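Long-range contact in L-lactate dehydrogenase (Trichomonas vaginalis, PDB 4UUL), which is a trichomonad lactate dehydrogenase of the malate dehydrogenase family, probably using NADH to reduce pyruvate or, as in its malate dehydrogenase relatives, oxaloacetate: residues 29-40 with 75-84. The protein carries 1 engineered substitution. Numbering follows the deposited sequence.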
loop_
_atom_site.group_PDB
_atom_site.type_symbol
_atom_site.label_atom_id
_atom_site.label_comp_id
_atom_site.label_asym_id
_atom_site.label_seq_id
_atom_site.Cartn_x
_atom_site.Cartn_y
_atom_site.Cartn_z
ATOM N N LEU B 29 10.433 2.969 3.427
ATOM C CA LEU B 29 10.972 4.334 3.471
ATOM C C LEU B 29 12.382 4.340 4.078
ATOM O O LEU B 29 13.295 4.892 3.485
ATOM C CB LEU B 29 10.041 5.194 4.298
ATOM C CG LEU B 29 10.473 6.652 4.443
ATOM C CD1 LEU B 29 10.630 7.341 3.108
ATOM C CD2 LEU B 29 9.461 7.453 5.258
ATOM N N TYR B 30 12.551 3.733 5.244
ATOM C CA TYR B 30 13.774 3.833 6.045
ATOM C C TYR B 30 14.640 2.566 5.998
ATOM O O TYR B 30 15.597 2.421 6.759
ATOM C CB TYR B 30 13.402 4.151 7.498
ATOM C CG TYR B 30 13.312 5.639 7.775
ATOM C CD1 TYR B 30 14.436 6.375 8.039
ATOM C CD2 TYR B 30 12.080 6.278 7.793
ATOM C CE1 TYR B 30 14.357 7.720 8.334
ATOM C CE2 TYR B 30 11.991 7.639 8.034
ATOM C CZ TYR B 30 13.139 8.347 8.358
ATOM O OH TYR B 30 13.038 9.676 8.653
ATOM N N GLY B 31 14.310 1.649 5.101
ATOM C CA GLY B 31 15.182 0.504 4.926
ATOM C C GLY B 31 15.234 -0.396 6.149
ATOM O O GLY B 31 14.188 -0.754 6.681
ATOM N N ASP B 32 16.425 -0.767 6.586
ATOM C CA ASP B 32 16.538 -1.635 7.741
ATOM C C ASP B 32 16.188 -0.964 9.072
ATOM O O ASP B 32 16.049 -1.636 10.083
ATOM C CB ASP B 32 17.962 -2.205 7.847
ATOM C CG ASP B 32 18.292 -3.175 6.738
ATOM O OD1 ASP B 32 17.389 -3.604 6.006
ATOM O OD2 ASP B 32 19.468 -3.506 6.598
ATOM N N ARG B 33 16.093 0.356 9.084
ATOM C CA ARG B 33 15.848 1.080 10.315
ATOM C C ARG B 33 14.376 0.983 10.724
ATOM O O ARG B 33 13.495 1.033 9.868
ATOM C CB ARG B 33 16.235 2.535 10.108
ATOM C CG ARG B 33 16.145 3.368 11.363
ATOM C CD ARG B 33 16.706 4.760 11.122
ATOM N NE ARG B 33 16.596 5.566 12.335
ATOM C CZ ARG B 33 16.741 6.877 12.374
ATOM N NH1 ARG B 33 17.007 7.531 11.256
ATOM N NH2 ARG B 33 16.588 7.517 13.523
ATOM N N GLN B 34 14.097 0.845 12.015
ATOM C CA GLN B 34 12.710 0.856 12.448
ATOM C C GLN B 34 12.078 2.238 12.381
ATOM O O GLN B 34 12.802 3.259 12.397
ATOM C CB GLN B 34 12.578 0.328 13.849
ATOM C CG GLN B 34 12.869 -1.156 13.989
ATOM C CD GLN B 34 12.363 -1.667 15.290
ATOM O OE1 GLN B 34 12.765 -1.184 16.358
ATOM N NE2 GLN B 34 11.467 -2.643 15.225
ATOM N N VAL B 35 10.745 2.246 12.345
ATOM C CA VAL B 35 9.979 3.466 12.328
ATOM C C VAL B 35 8.990 3.465 13.486
ATOM O O VAL B 35 8.507 2.418 13.922
ATOM C CB VAL B 35 9.248 3.659 10.989
ATOM C CG1 VAL B 35 10.247 3.829 9.881
ATOM C CG2 VAL B 35 8.252 2.531 10.728
ATOM N N TYR B 36 8.734 4.665 13.991
ATOM C CA TYR B 36 7.740 4.903 15.019
ATOM C C TYR B 36 6.762 5.944 14.442
ATOM O O TYR B 36 7.196 7.038 14.062
ATOM C CB TYR B 36 8.355 5.411 16.339
ATOM C CG TYR B 36 7.333 5.586 17.426
ATOM C CD1 TYR B 36 6.500 6.700 17.439
ATOM C CD2 TYR B 36 7.240 4.692 18.477
ATOM C CE1 TYR B 36 5.587 6.910 18.445
ATOM C CE2 TYR B 36 6.328 4.893 19.502
ATOM C CZ TYR B 36 5.485 5.998 19.463
ATOM O OH TYR B 36 4.573 6.190 20.471
ATOM N N LEU B 37 5.487 5.567 14.268
ATOM C CA LEU B 37 4.507 6.414 13.551
ATOM C C LEU B 37 3.739 7.284 14.524
ATOM O O LEU B 37 3.153 6.810 15.474
ATOM C CB LEU B 37 3.543 5.552 12.732
ATOM C CG LEU B 37 4.195 4.701 11.636
ATOM C CD1 LEU B 37 3.140 3.878 10.969
ATOM C CD2 LEU B 37 4.893 5.573 10.685
ATOM N N HIS B 38 3.744 8.576 14.241
ATOM C CA HIS B 38 2.864 9.544 14.920
ATOM C C HIS B 38 1.708 9.811 13.967
ATOM O O HIS B 38 1.921 10.257 12.838
ATOM C CB HIS B 38 3.609 10.822 15.208
ATOM C CG HIS B 38 4.765 10.671 16.139
ATOM N ND1 HIS B 38 4.834 11.335 17.342
ATOM C CD2 HIS B 38 5.938 9.998 16.030
ATOM C CE1 HIS B 38 5.980 11.054 17.941
ATOM N NE2 HIS B 38 6.661 10.225 17.180
ATOM N N LEU B 39 0.497 9.449 14.399
ATOM C CA LEU B 39 -0.681 9.438 13.543
ATOM C C LEU B 39 -1.682 10.432 14.095
ATOM O O LEU B 39 -2.298 10.197 15.145
ATOM C CB LEU B 39 -1.264 8.022 13.488
ATOM C CG LEU B 39 -0.275 6.959 13.021
ATOM C CD1 LEU B 39 -0.844 5.583 13.217
ATOM C CD2 LEU B 39 0.033 7.134 11.546
ATOM N N LEU B 40 -1.817 11.590 13.428
ATOM C CA LEU B 40 -2.625 12.689 13.905
ATOM C C LEU B 40 -3.898 12.821 13.108
ATOM O O LEU B 40 -3.881 12.777 11.874
ATOM C CB LEU B 40 -1.833 14.000 13.828
ATOM C CG LEU B 40 -2.535 15.292 14.225
ATOM C CD1 LEU B 40 -2.913 15.291 15.703
ATOM C CD2 LEU B 40 -1.691 16.529 13.870
ATOM N N ALA B 75 1.900 15.520 21.127
ATOM C CA ALA B 75 2.187 14.107 20.985
ATOM C C ALA B 75 2.518 13.760 19.522
ATOM O O ALA B 75 3.293 12.845 19.248
ATOM C CB ALA B 75 1.012 13.297 21.469
ATOM N N ALA B 76 1.878 14.442 18.579
ATOM C CA ALA B 76 2.052 14.155 17.173
ATOM C C ALA B 76 3.390 14.661 16.639
ATOM O O ALA B 76 3.993 14.021 15.790
ATOM C CB ALA B 76 0.912 14.769 16.397
ATOM N N PHE B 77 3.848 15.808 17.133
ATOM C CA PHE B 77 5.021 16.472 16.553
ATOM C C PHE B 77 6.313 16.257 17.349
ATOM O O PHE B 77 7.386 16.578 16.881
ATOM C CB PHE B 77 4.792 17.990 16.363
ATOM C CG PHE B 77 3.805 18.339 15.253
ATOM C CD1 PHE B 77 2.447 18.371 15.504
ATOM C CD2 PHE B 77 4.233 18.616 13.970
ATOM C CE1 PHE B 77 1.548 18.682 14.522
ATOM C CE2 PHE B 77 3.314 18.935 12.988
ATOM C CZ PHE B 77 1.996 18.956 13.259
ATOM N N LYS B 78 6.209 15.731 18.563
ATOM C CA LYS B 78 7.354 15.635 19.467
ATOM C C LYS B 78 8.486 14.778 18.900
ATOM O O LYS B 78 8.340 13.582 18.674
ATOM C CB LYS B 78 6.941 15.141 20.846
ATOM C CG LYS B 78 8.077 15.183 21.831
ATOM C CD LYS B 78 7.586 14.858 23.237
ATOM C CE LYS B 78 8.733 14.845 24.248
ATOM N NZ LYS B 78 8.274 14.618 25.659
ATOM N N ASP B 79 9.615 15.416 18.673
ATOM C CA ASP B 79 10.869 14.782 18.290
ATOM C C ASP B 79 10.754 13.996 16.987
ATOM O O ASP B 79 11.508 13.025 16.777
ATOM C CB ASP B 79 11.434 13.921 19.427
ATOM C CG ASP B 79 11.753 14.731 20.683
ATOM O OD1 ASP B 79 12.095 15.917 20.559
ATOM O OD2 ASP B 79 11.680 14.182 21.787
ATOM N N ILE B 80 9.907 14.448 16.071
ATOM C CA ILE B 80 9.810 13.785 14.780
ATOM C C ILE B 80 11.014 14.050 13.883
ATOM O O ILE B 80 11.586 15.139 13.914
ATOM C CB ILE B 80 8.472 14.061 14.069
ATOM C CG1 ILE B 80 8.296 15.558 13.772
ATOM C CG2 ILE B 80 7.324 13.484 14.906
ATOM C CD1 ILE B 80 7.168 15.823 12.825
ATOM N N ASP B 81 11.347 13.064 13.046
ATOM C CA ASP B 81 12.392 13.135 12.020
ATOM C C ASP B 81 11.859 13.570 10.638
ATOM O O ASP B 81 12.552 14.191 9.859
ATOM C CB ASP B 81 13.047 11.769 11.863
ATOM C CG ASP B 81 13.816 11.373 13.110
ATOM O OD1 ASP B 81 14.887 11.949 13.356
ATOM O OD2 ASP B 81 13.336 10.500 13.830
ATOM N N CYS B 82 10.629 13.203 10.342
ATOM C CA CYS B 82 9.994 13.650 9.099
ATOM C C CYS B 82 8.460 13.705 9.253
ATOM O O CYS B 82 7.908 13.127 10.203
ATOM C CB CYS B 82 10.440 12.861 7.857
ATOM S SG CYS B 82 9.848 11.168 7.812
ATOM N N ALA B 83 7.800 14.419 8.340
ATOM C CA ALA B 83 6.390 14.590 8.399
ATOM C C ALA B 83 5.804 14.598 7.020
ATOM O O ALA B 83 6.313 15.219 6.082
ATOM C CB ALA B 83 6.048 15.936 9.068
ATOM N N PHE B 84 4.665 13.913 6.904
ATOM C CA PHE B 84 3.813 13.922 5.717
ATOM C C PHE B 84 2.570 14.737 6.092
ATOM O O PHE B 84 1.684 14.247 6.812
ATOM C CB PHE B 84 3.437 12.502 5.329
ATOM C CG PHE B 84 4.598 11.670 4.863
ATOM C CD1 PHE B 84 5.407 10.984 5.765
ATOM C CD2 PHE B 84 4.876 11.566 3.510
ATOM C CE1 PHE B 84 6.451 10.220 5.330
ATOM C CE2 PHE B 84 5.951 10.759 3.091
ATOM C CZ PHE B 84 6.716 10.095 4.015
HETATM O O HOH W 1 16.872 10.443 11.578
#
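Leu29 reaches Phe84 with one methyl, CD2, which meets CZ at 4.0 Å near the plane of the phenyl ring, at its edge. Next along the loop, Tyr30 presents its ring edge to Cys82: SG lies 5.4 Å from the ring centroid, close to the ring plane, and 3.6 Å from OH. This sulfur-aromatic contact is covered by helix 242-257, through Leu256 on Tyr30 and Met252 on Cys82. A type II' turn, closed by a bond from Arg33 N to Tyr30 O, then brings Arg33 alongside Asp81. Its extended side chain donates from NH1 to a water in the guanidinium plane, and that water makes a weak bond to Asp81 OD1. The direct approach, NH2 to OD2, is too long for a salt bridge. Stronger partners lie elsewhere: Arg33 NE bonds to Glu3 O, Asp81 OD2 accepts from the backbone N of His6, and OD1 forms a salt bridge with Lys120 NZ.

Within strand 35-40, His38 carries the polar centre. Its ND1 donates to Ala75 O at 2.9 Å, with an N-H...O angle of 149° and the oxygen almost in the imidazole plane. Ile80 CG2 sits over the centre of one ring face, 3.9 Å from the centroid in a CH-pi contact, while Tyr36 CE1 lies over the opposite face nearer the rim. Leu40, its CG anti to the backbone N (chi1 177°), straddles Ala76 CB and touches Phe77 CE1 with CD2.

Strands 35-40 and 82-85 flank strand 5-10 in the parallel Rossmann sheet, so these side chains bridge across it. With ND1 donating to Ala75 O and NE2 paired with His6 ND1, both nitrogens of the buried His38 are engaged, which fixes its ring rotation and ties the sheet to the end of helix 73-77.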